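Local atomic coordinates of putative NADH dehydrogenase/NAD(P)H nitroreductase (Bacteroides thetaiotaomicron VPI-5482, PDB entry 3KWK), a protein that binds flavin mononucleotide and is probably an NAD(P)H-dependent oxidoreductase of the nitroreductase family. Residues Leu65-Ala70 against Arg135-Leu140. Numbering follows the deposited sequence.
Sequences LDSMAA and RKYTHL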
# COMPACT_ATOMS: atom_id res chain seq x y z
N LEU A 65 -20.97 7.15 -12.33
CA LEU A 65 -20.78 5.91 -11.58
C LEU A 65 -21.38 4.72 -12.34
O LEU A 65 -20.73 3.68 -12.51
CB LEU A 65 -21.41 6.03 -10.20
CG LEU A 65 -20.67 6.90 -9.16
CD1 LEU A 65 -21.55 7.18 -7.90
CD2 LEU A 65 -19.31 6.32 -8.71
N ASP A 66 -22.60 4.91 -12.82
CA ASP A 66 -23.31 3.83 -13.55
C ASP A 66 -22.70 3.54 -14.93
O ASP A 66 -22.63 2.38 -15.39
CB ASP A 66 -24.78 4.23 -13.70
CG ASP A 66 -25.55 4.20 -12.35
OD1 ASP A 66 -25.02 3.68 -11.35
OD2 ASP A 66 -26.65 4.74 -12.30
N SER A 67 -22.22 4.58 -15.59
CA SER A 67 -21.58 4.46 -16.90
C SER A 67 -20.26 3.69 -16.76
O SER A 67 -19.97 2.78 -17.53
CB SER A 67 -21.38 5.83 -17.56
OG SER A 67 -22.63 6.37 -17.93
N MSE A 68 -19.49 4.03 -15.73
CA MSE A 68 -18.29 3.26 -15.43
C MSE A 68 -18.57 1.82 -15.06
O MSE A 68 -17.82 0.93 -15.45
CB MSE A 68 -17.42 3.97 -14.36
CG MSE A 68 -16.79 5.25 -14.92
SE MSE A 68 -15.52 6.01 -13.62
CE MSE A 68 -16.82 6.60 -12.46
N ALA A 69 -19.62 1.60 -14.27
CA ALA A 69 -20.02 0.25 -13.89
C ALA A 69 -20.25 -0.57 -15.14
O ALA A 69 -19.82 -1.70 -15.23
CB ALA A 69 -21.29 0.29 -13.05
N ALA A 70 -20.94 0.01 -16.11
CA ALA A 70 -21.30 -0.77 -17.31
C ALA A 70 -20.04 -1.17 -18.11
O ALA A 70 -19.95 -2.26 -18.69
CB ALA A 70 -22.24 0.04 -18.18
N ARG A 135 -10.57 7.52 -17.86
CA ARG A 135 -10.12 8.79 -18.45
C ARG A 135 -11.27 9.52 -19.12
O ARG A 135 -11.44 10.73 -18.96
CB ARG A 135 -9.01 8.52 -19.46
CG ARG A 135 -8.52 9.77 -20.20
CD ARG A 135 -7.29 9.47 -21.07
NE ARG A 135 -6.28 8.61 -20.36
CZ ARG A 135 -5.52 9.01 -19.33
NH1 ARG A 135 -5.54 10.25 -18.89
NH2 ARG A 135 -4.68 8.17 -18.78
N LYS A 136 -12.12 8.78 -19.82
CA LYS A 136 -13.23 9.35 -20.57
C LYS A 136 -14.20 10.03 -19.59
O LYS A 136 -14.63 11.15 -19.84
CB LYS A 136 -13.91 8.27 -21.44
CG LYS A 136 -15.23 8.69 -22.08
CD LYS A 136 -16.04 7.51 -22.62
CE LYS A 136 -17.27 8.02 -23.38
NZ LYS A 136 -17.77 7.00 -24.30
N TYR A 137 -14.58 9.36 -18.51
CA TYR A 137 -15.65 9.83 -17.65
C TYR A 137 -15.18 10.88 -16.65
O TYR A 137 -15.98 11.70 -16.18
CB TYR A 137 -16.36 8.64 -16.98
CG TYR A 137 -17.24 7.96 -17.97
CD1 TYR A 137 -18.41 8.58 -18.42
CD2 TYR A 137 -16.87 6.78 -18.56
CE1 TYR A 137 -19.20 7.99 -19.40
CE2 TYR A 137 -17.67 6.17 -19.55
CZ TYR A 137 -18.82 6.79 -19.96
OH TYR A 137 -19.64 6.21 -20.93
N THR A 138 -13.90 10.89 -16.35
CA THR A 138 -13.36 11.86 -15.38
C THR A 138 -12.45 12.93 -16.02
O THR A 138 -11.94 13.78 -15.31
CB THR A 138 -12.69 11.19 -14.17
OG1 THR A 138 -11.53 10.42 -14.56
CG2 THR A 138 -13.70 10.35 -13.45
N HIS A 139 -12.28 12.90 -17.33
CA HIS A 139 -11.58 13.93 -18.09
C HIS A 139 -10.11 14.04 -17.67
O HIS A 139 -9.55 15.14 -17.51
CB HIS A 139 -12.27 15.30 -17.99
CG HIS A 139 -13.67 15.30 -18.51
ND1 HIS A 139 -14.06 16.05 -19.59
CD2 HIS A 139 -14.76 14.62 -18.11
CE1 HIS A 139 -15.34 15.84 -19.83
NE2 HIS A 139 -15.79 14.96 -18.94
N LEU A 140 -9.46 12.91 -17.48
CA LEU A 140 -8.08 12.92 -17.01
C LEU A 140 -7.14 13.37 -18.11
O LEU A 140 -7.20 12.88 -19.26
CB LEU A 140 -7.64 11.53 -16.55
CG LEU A 140 -8.42 10.88 -15.41
CD1 LEU A 140 -7.82 9.49 -15.16
CD2 LEU A 140 -8.43 11.75 -14.16
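Between segments 65-70 and 135-140, on helices 62-71 and 128-138, the nearest CA atoms are those of Met68 and Tyr137, 7.4 Å apart, two helices of the nitroreductase fold meeting beside its antiparallel sheet. Tyr137 bridges the gap. With its CG anti to its own carbonyl carbon (chi1 -75°), the ring reaches across to helix 62-71, and Ser67 CB sits over one face, 4.0 Å from the ring centroid and 28° off the normal, which meets the criteria for a CH-pi contact. The methylene is displaced toward the hydroxyl-bearing end of the ring, since Ser67 CB is 3.6 Å from both Tyr137 CE1 and Tyr137 CZ. Ser67 OG is engaged within its own helix, hydrogen-bonded to Ala63 O. Met68, a selenomethionine, runs past Tyr137 in the opposite direction and meets the base of the ring obliquely; it also packs on Val59 and Ile86 of the sheet. Lys64 joins the helices by a further route, its NZ hydrogen-bonding Tyr137 O, close to the helix end marked by the positive phi of His139. Met68 makes its approach through CG, 3.9 Å from Tyr137 CD2 and 4.0 Å from Tyr137 CB.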